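PDB 6JEB: beta-hexosaminidase Amuc_2018 from Akkermansia muciniphila, which hydrolyses terminal non-reducing N-acetylhexosamine residues, including GlcNAc from unbranched N-glycans and from chitobiose. Local coordinates for residues Tyr352-Gln357 against Tyr412-Ala418; Pro91-Val97 against Phe121-His127. Residue numbers count along the deposited sequence, not the author numbering.

Both contacts belong to the family 20 catalytic domain, a (beta/alpha)8 barrel, and their centres lie about 15 Å apart. Contact 2 comes first along the chain, complete before contact 1 begins: it pairs the first two barrel strands, 92-97 and 123-127, its centre about 3 Å from the centre of the chain. Contact 1 ties the loop that follows strand 342-345 to the break between helices 407-414 and 417-426, which come after the last barrel strand, 392-399. That strand neighbours 92-97, closing the circle. The two contacts touch where Ala-418 O packs 3.2 Å from Phe-121 CZ. Contact 1 reaches the active site through substrate-binding Tyr-352, contact 2 through His-127, hydrogen-bonded to charge-relay Asp-130.

Contact 1 of 2, residues Tyr352-Gln357 against Tyr412-Ala418; sequences YLDFPQ and YRAYPRA. With ACM (acetamide), chain C.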
loop_
_atom_site.group_PDB
_atom_site.type_symbol
_atom_site.label_atom_id
_atom_site.label_comp_id
_atom_site.label_asym_id
_atom_site.label_seq_id
_atom_site.Cartn_x
_atom_site.Cartn_y
_atom_site.Cartn_z
ATOM N N TYR A 352 0.796 8.665 -5.158
ATOM C CA TYR A 352 -0.631 8.752 -4.864
ATOM C C TYR A 352 -1.379 8.453 -6.157
ATOM O O TYR A 352 -1.564 9.330 -7.005
ATOM C CB TYR A 352 -0.967 10.112 -4.252
ATOM C CG TYR A 352 -0.885 10.087 -2.741
ATOM C CD1 TYR A 352 0.101 9.338 -2.092
ATOM C CD2 TYR A 352 -1.792 10.799 -1.956
ATOM C CE1 TYR A 352 0.177 9.293 -0.706
ATOM C CE2 TYR A 352 -1.722 10.763 -0.570
ATOM C CZ TYR A 352 -0.740 10.000 0.048
ATOM O OH TYR A 352 -0.685 9.940 1.421
ATOM N N LEU A 353 -1.805 7.198 -6.314
ATOM C CA LEU A 353 -2.370 6.760 -7.582
ATOM C C LEU A 353 -3.851 7.089 -7.715
ATOM O O LEU A 353 -4.453 6.766 -8.748
ATOM C CB LEU A 353 -2.089 5.273 -7.820
ATOM C CG LEU A 353 -0.593 4.928 -7.751
ATOM C CD1 LEU A 353 -0.338 3.475 -8.140
ATOM C CD2 LEU A 353 0.260 5.891 -8.609
ATOM N N ASP A 354 -4.448 7.731 -6.708
ATOM C CA ASP A 354 -5.768 8.309 -6.909
ATOM C C ASP A 354 -5.723 9.532 -7.822
ATOM O O ASP A 354 -6.755 9.895 -8.395
ATOM C CB ASP A 354 -6.433 8.635 -5.561
ATOM C CG ASP A 354 -5.569 9.512 -4.654
ATOM O OD1 ASP A 354 -4.333 9.321 -4.609
ATOM O OD2 ASP A 354 -6.136 10.388 -3.958
ATOM N N PHE A 355 -4.556 10.158 -7.986
ATOM C CA PHE A 355 -4.465 11.351 -8.818
ATOM C C PHE A 355 -4.595 10.954 -10.289
ATOM O O PHE A 355 -4.220 9.842 -10.671
ATOM C CB PHE A 355 -3.119 12.056 -8.606
ATOM C CG PHE A 355 -2.906 12.623 -7.207
ATOM C CD1 PHE A 355 -3.891 12.554 -6.228
ATOM C CD2 PHE A 355 -1.697 13.222 -6.884
ATOM C CE1 PHE A 355 -3.676 13.081 -4.948
ATOM C CE2 PHE A 355 -1.471 13.750 -5.613
ATOM C CZ PHE A 355 -2.464 13.679 -4.645
ATOM N N PRO A 356 -5.138 11.835 -11.136
ATOM C CA PRO A 356 -5.289 11.485 -12.556
ATOM C C PRO A 356 -3.933 11.284 -13.220
ATOM O O PRO A 356 -2.951 11.951 -12.888
ATOM C CB PRO A 356 -6.029 12.693 -13.146
ATOM C CG PRO A 356 -5.688 13.835 -12.221
ATOM C CD PRO A 356 -5.607 13.204 -10.846
ATOM N N GLN A 357 -3.884 10.347 -14.174
ATOM C CA GLN A 357 -2.625 10.026 -14.838
ATOM C C GLN A 357 -2.433 10.740 -16.168
ATOM O O GLN A 357 -1.307 10.776 -16.675
ATOM C CB GLN A 357 -2.468 8.516 -15.032
ATOM C CG GLN A 357 -3.422 7.882 -16.038
ATOM C CD GLN A 357 -3.645 6.422 -15.711
ATOM O OE1 GLN A 357 -2.774 5.589 -15.947
ATOM N NE2 GLN A 357 -4.797 6.111 -15.123
ATOM N N TYR A 412 -7.985 1.104 -13.254
ATOM C CA TYR A 412 -7.690 2.142 -14.232
ATOM C C TYR A 412 -6.674 3.136 -13.687
ATOM O O TYR A 412 -5.749 3.539 -14.401
ATOM C CB TYR A 412 -8.957 2.874 -14.691
ATOM C CG TYR A 412 -8.601 3.810 -15.814
ATOM C CD1 TYR A 412 -8.569 3.357 -17.127
ATOM C CD2 TYR A 412 -8.234 5.127 -15.556
ATOM C CE1 TYR A 412 -8.203 4.198 -18.165
ATOM C CE2 TYR A 412 -7.853 5.973 -16.574
ATOM C CZ TYR A 412 -7.846 5.504 -17.878
ATOM O OH TYR A 412 -7.463 6.339 -18.891
ATOM N N ARG A 413 -6.834 3.554 -12.424
ATOM C CA ARG A 413 -5.872 4.496 -11.857
ATOM C C ARG A 413 -4.632 3.812 -11.292
ATOM O O ARG A 413 -3.550 4.402 -11.324
ATOM C CB ARG A 413 -6.537 5.438 -10.846
ATOM C CG ARG A 413 -7.518 6.371 -11.538
ATOM C CD ARG A 413 -7.594 7.791 -10.975
ATOM N NE ARG A 413 -8.387 8.616 -11.886
ATOM C CZ ARG A 413 -8.616 9.925 -11.756
ATOM N NH1 ARG A 413 -8.123 10.605 -10.727
ATOM N NH2 ARG A 413 -9.351 10.556 -12.671
ATOM N N ALA A 414 -4.748 2.574 -10.813
ATOM C CA ALA A 414 -3.577 1.910 -10.245
ATOM C C ALA A 414 -2.544 1.567 -11.312
ATOM O O ALA A 414 -1.340 1.712 -11.076
ATOM C CB ALA A 414 -3.988 0.659 -9.468
ATOM N N TYR A 415 -2.995 1.097 -12.495
ATOM C CA TYR A 415 -2.125 0.652 -13.578
ATOM C C TYR A 415 -2.221 1.598 -14.768
ATOM O O TYR A 415 -3.294 2.144 -15.045
ATOM C CB TYR A 415 -2.486 -0.777 -14.025
ATOM C CG TYR A 415 -2.093 -1.782 -12.969
ATOM C CD1 TYR A 415 -0.813 -2.327 -12.951
ATOM C CD2 TYR A 415 -2.969 -2.119 -11.943
ATOM C CE1 TYR A 415 -0.424 -3.198 -11.962
ATOM C CE2 TYR A 415 -2.594 -3.002 -10.941
ATOM C CZ TYR A 415 -1.315 -3.530 -10.954
ATOM O OH TYR A 415 -0.918 -4.396 -9.971
ATOM N N PRO A 416 -1.119 1.807 -15.511
ATOM C CA PRO A 416 0.195 1.166 -15.365
ATOM C C PRO A 416 1.155 1.829 -14.374
ATOM O O PRO A 416 2.297 1.388 -14.301
ATOM C CB PRO A 416 0.786 1.288 -16.772
ATOM C CG PRO A 416 0.231 2.579 -17.264
ATOM C CD PRO A 416 -1.201 2.581 -16.764
ATOM N N ARG A 417 0.738 2.862 -13.634
ATOM C CA ARG A 417 1.689 3.496 -12.719
ATOM C C ARG A 417 2.232 2.524 -11.679
ATOM O O ARG A 417 3.400 2.632 -11.293
ATOM C CB ARG A 417 1.111 4.763 -12.094
ATOM C CG ARG A 417 1.060 5.919 -13.097
ATOM C CD ARG A 417 0.326 7.131 -12.541
ATOM N NE ARG A 417 -1.055 6.798 -12.204
ATOM C CZ ARG A 417 -1.924 7.655 -11.677
ATOM N NH1 ARG A 417 -1.572 8.917 -11.458
ATOM N NH2 ARG A 417 -3.156 7.251 -11.390
ATOM N N ALA A 418 1.429 1.546 -11.244
ATOM C CA ALA A 418 1.943 0.551 -10.304
ATOM C C ALA A 418 3.129 -0.218 -10.882
ATOM O O ALA A 418 3.995 -0.664 -10.126
ATOM C CB ALA A 418 0.838 -0.420 -9.870
HETATM C C1 ACM C . -3.028 10.656 3.728
HETATM O O ACM C . -2.876 10.955 2.587
HETATM N N ACM C . -4.158 11.186 4.424
HETATM C C2 ACM C . -2.083 9.747 4.492
HETATM O O HOH W 1 -1.824 4.367 -13.544
#
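A cis peptide bond before Pro-416 marks the break between helices 407-414 and 417-426, and two arginines around that break hold an active-site loop of the family 20 (beta/alpha)8 barrel by its backbone carbonyls. Within this loop, Tyr-352 to Phe-355 form a type I turn. Arg-417 donates from both NH1 and NH2 to Phe-355 O (2.9 Å each), and NH2 also reaches Arg-413 O. Its guanidinium lies between Gln-357 CB on one face and Leu-353 CA on the other. Arg-413 NH1 bonds Asp-354 O at 2.8 Å, while its NE forms a salt bridge with Glu-463. Gln-357 NE2 donates to Tyr-412 O, near the end of helix 407-414, at 2.8 Å, and a water joins Gln-357 OE1 to Arg-413 O and to N and NE of Arg-417. Tyr-352, Leu-353 and Asp-354 bind substrate, and the Tyr-352 side chain points away from residues 412-418, into the pocket. At the segment's start, Tyr-352 OH donates to acetamide O at 2.7 Å.

Contact 2 of 2, residues Pro91-Val97 against Phe121-His127; sequences PWRGLMV and FNRLHLH
Strands 92-97 and 123-127 run parallel, their axes 4.8 Å apart at closest approach and crossing at -23°. Both are extended, and the register pairs Gly-94 with Arg-123, Leu-95 with Leu-124, Met-96 with His-125 and Val-97 with Leu-126. The hydrogen bonds zigzag: Leu-95 N to Arg-123 O (3.1 Å), His-125 N to Leu-95 O, Val-97 N to His-125 O and His-127 N to Val-97 O (2.9 Å each). Ahead of the ladder, Asn-122 (chi1 p) folds its side-chain amide against the first strand: ND2 donates to Pro-91 O at 2.9 Å, OD1 accepts from Arg-93 N at 3.0 Å, and its backbone N bonds Arg-93 O at 2.9 Å.

These are the first two strands of a (beta/alpha)8 barrel, joined through helix 106-118 in a beta-alpha-beta crossover. The side chains of Met-96, Arg-123 and His-125 lie on the inner face, where Gly-94 has none. At Gly-94 a CB would come within 3.0 Å of Trp-92 NE1; the indole (chi1 t), its NE1 hydrogen-bonded to His-396, fills that hollow, and Arg-123 CG sits over its five-membered ring, 3.7 Å from the centroid. Further along, Met-96 CG (chi1 t) lies 3.3 Å from the His-125 ring centroid, squarely over the face, and SD meets His-127 CB at 3.8 Å. His-125 and His-127 both bond Glu-187, and His-127 also bonds Asp-130 of the charge relay system.

On the helix-covered face, Leu-95 (m, t) sets CG over the Phe-121 ring, 3.8 Å from its centroid, with Met-116 against both side chains. Val-97 CG2 (chi1 m) rests against Leu-126 CD2 at 3.6 Å and Leu-124 CD1 at 4.2 Å.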
loop_
_atom_site.group_PDB
_atom_site.type_symbol
_atom_site.label_atom_id
_atom_site.label_comp_id
_atom_site.label_asym_id
_atom_site.label_seq_id
_atom_site.Cartn_x
_atom_site.Cartn_y
_atom_site.Cartn_z
ATOM N N PRO A 91 13.330 -3.955 0.446
ATOM C CA PRO A 91 12.538 -5.089 0.938
ATOM C C PRO A 91 11.058 -4.806 1.083
ATOM O O PRO A 91 10.286 -5.760 1.235
ATOM C CB PRO A 91 13.155 -5.376 2.313
ATOM C CG PRO A 91 13.721 -4.044 2.741
ATOM C CD PRO A 91 14.224 -3.400 1.479
ATOM N N TRP A 92 10.637 -3.545 1.074
ATOM C CA TRP A 92 9.231 -3.178 1.219
ATOM C C TRP A 92 8.766 -2.581 -0.104
ATOM O O TRP A 92 9.211 -1.498 -0.488
ATOM C CB TRP A 92 9.053 -2.162 2.349
ATOM C CG TRP A 92 7.595 -1.865 2.601
ATOM C CD1 TRP A 92 6.738 -1.164 1.788
ATOM C CD2 TRP A 92 6.817 -2.309 3.718
ATOM N NE1 TRP A 92 5.476 -1.141 2.343
ATOM C CE2 TRP A 92 5.498 -1.833 3.530
ATOM C CE3 TRP A 92 7.110 -3.053 4.868
ATOM C CZ2 TRP A 92 4.471 -2.080 4.451
ATOM C CZ3 TRP A 92 6.094 -3.301 5.779
ATOM C CH2 TRP A 92 4.789 -2.813 5.567
ATOM N N ARG A 93 7.868 -3.279 -0.797
ATOM C CA ARG A 93 7.329 -2.801 -2.074
ATOM C C ARG A 93 5.820 -3.007 -2.010
ATOM O O ARG A 93 5.338 -4.134 -2.156
ATOM C CB ARG A 93 7.980 -3.539 -3.244
ATOM C CG ARG A 93 9.516 -3.426 -3.235
ATOM C CD ARG A 93 10.193 -4.258 -4.338
ATOM N NE ARG A 93 9.686 -5.625 -4.372
ATOM C CZ ARG A 93 10.032 -6.587 -3.521
ATOM N NH1 ARG A 93 10.932 -6.361 -2.562
ATOM N NH2 ARG A 93 9.471 -7.786 -3.627
ATOM N N GLY A 94 5.078 -1.932 -1.764
ATOM C CA GLY A 94 3.693 -2.052 -1.363
ATOM C C GLY A 94 2.709 -1.263 -2.202
ATOM O O GLY A 94 3.043 -0.253 -2.828
ATOM N N LEU A 95 1.472 -1.753 -2.204
ATOM C CA LEU A 95 0.305 -0.994 -2.630
ATOM C C LEU A 95 -0.681 -0.960 -1.472
ATOM O O LEU A 95 -0.762 -1.906 -0.679
ATOM C CB LEU A 95 -0.397 -1.645 -3.840
ATOM C CG LEU A 95 0.404 -1.711 -5.141
ATOM C CD1 LEU A 95 -0.378 -2.457 -6.210
ATOM C CD2 LEU A 95 0.807 -0.316 -5.621
ATOM N N MET A 96 -1.421 0.141 -1.365
ATOM C CA MET A 96 -2.487 0.260 -0.379
ATOM C C MET A 96 -3.817 0.375 -1.104
ATOM O O MET A 96 -3.956 1.186 -2.028
ATOM C CB MET A 96 -2.301 1.489 0.514
ATOM C CG MET A 96 -3.364 1.602 1.616
ATOM S SD MET A 96 -3.659 3.306 2.107
ATOM C CE MET A 96 -4.763 3.795 0.771
ATOM N N VAL A 97 -4.787 -0.434 -0.690
ATOM C CA VAL A 97 -6.163 -0.285 -1.147
ATOM C C VAL A 97 -6.982 0.359 -0.040
ATOM O O VAL A 97 -6.615 0.333 1.142
ATOM C CB VAL A 97 -6.794 -1.616 -1.627
ATOM C CG1 VAL A 97 -6.104 -2.098 -2.892
ATOM C CG2 VAL A 97 -6.754 -2.677 -0.520
ATOM N N PHE A 121 5.296 -6.962 -6.227
ATOM C CA PHE A 121 4.950 -6.317 -4.968
ATOM C C PHE A 121 4.890 -7.376 -3.875
ATOM O O PHE A 121 4.517 -8.523 -4.125
ATOM C CB PHE A 121 3.587 -5.625 -5.071
ATOM C CG PHE A 121 3.630 -4.311 -5.806
ATOM C CD1 PHE A 121 3.975 -3.147 -5.135
ATOM C CD2 PHE A 121 3.332 -4.241 -7.162
ATOM C CE1 PHE A 121 4.027 -1.930 -5.797
ATOM C CE2 PHE A 121 3.388 -3.028 -7.836
ATOM C CZ PHE A 121 3.735 -1.870 -7.148
ATOM N N ASN A 122 5.263 -6.996 -2.647
ATOM C CA ASN A 122 5.239 -7.954 -1.548
ATOM C C ASN A 122 4.489 -7.453 -0.319
ATOM O O ASN A 122 4.483 -8.146 0.706
ATOM C CB ASN A 122 6.652 -8.434 -1.172
ATOM C CG ASN A 122 7.536 -7.316 -0.658
ATOM O OD1 ASN A 122 7.150 -6.150 -0.675
ATOM N ND2 ASN A 122 8.730 -7.670 -0.199
ATOM N N ARG A 123 3.830 -6.297 -0.402
ATOM C CA ARG A 123 3.067 -5.765 0.722
ATOM C C ARG A 123 1.729 -5.251 0.221
ATOM O O ARG A 123 1.686 -4.450 -0.719
ATOM C CB ARG A 123 3.815 -4.618 1.413
ATOM C CG ARG A 123 5.192 -5.002 1.968
ATOM C CD ARG A 123 5.074 -5.910 3.190
ATOM N NE ARG A 123 6.380 -6.219 3.773
ATOM C CZ ARG A 123 7.129 -7.266 3.433
ATOM N NH1 ARG A 123 6.708 -8.122 2.510
ATOM N NH2 ARG A 123 8.301 -7.461 4.023
ATOM N N LEU A 124 0.644 -5.713 0.843
ATOM C CA LEU A 124 -0.704 -5.215 0.573
ATOM C C LEU A 124 -1.218 -4.597 1.862
ATOM O O LEU A 124 -1.389 -5.297 2.868
ATOM C CB LEU A 124 -1.652 -6.318 0.100
ATOM C CG LEU A 124 -3.102 -5.853 -0.092
ATOM C CD1 LEU A 124 -3.212 -4.848 -1.236
ATOM C CD2 LEU A 124 -4.040 -7.032 -0.330
ATOM N N HIS A 125 -1.436 -3.290 1.830
ATOM C CA HIS A 125 -1.880 -2.517 2.980
ATOM C C HIS A 125 -3.369 -2.230 2.800
ATOM O O HIS A 125 -3.793 -1.769 1.733
ATOM C CB HIS A 125 -0.992 -1.262 3.004
ATOM C CG HIS A 125 -1.461 -0.119 3.852
ATOM N ND1 HIS A 125 -0.868 1.123 3.758
ATOM C CD2 HIS A 125 -2.447 0.001 4.775
ATOM C CE1 HIS A 125 -1.472 1.961 4.583
ATOM N NE2 HIS A 125 -2.433 1.306 5.211
ATOM N N LEU A 126 -4.169 -2.584 3.811
ATOM C CA LEU A 126 -5.622 -2.398 3.779
ATOM C C LEU A 126 -5.998 -1.183 4.623
ATOM O O LEU A 126 -5.899 -1.223 5.856
ATOM C CB LEU A 126 -6.344 -3.627 4.329
ATOM C CG LEU A 126 -5.996 -4.980 3.716
ATOM C CD1 LEU A 126 -6.765 -6.095 4.431
ATOM C CD2 LEU A 126 -6.279 -4.981 2.216
ATOM N N HIS A 127 -6.472 -0.126 3.970
ATOM C CA HIS A 127 -6.980 1.043 4.686
ATOM C C HIS A 127 -8.427 0.714 5.040
ATOM O O HIS A 127 -9.356 0.963 4.268
ATOM C CB HIS A 127 -6.868 2.294 3.822
ATOM C CG HIS A 127 -7.135 3.561 4.567
ATOM N ND1 HIS A 127 -6.194 4.163 5.377
ATOM C CD2 HIS A 127 -8.242 4.342 4.629
ATOM C CE1 HIS A 127 -6.710 5.257 5.908
ATOM N NE2 HIS A 127 -7.951 5.389 5.470
HETATM O O HOH W 2 10.908 -8.285 2.590
#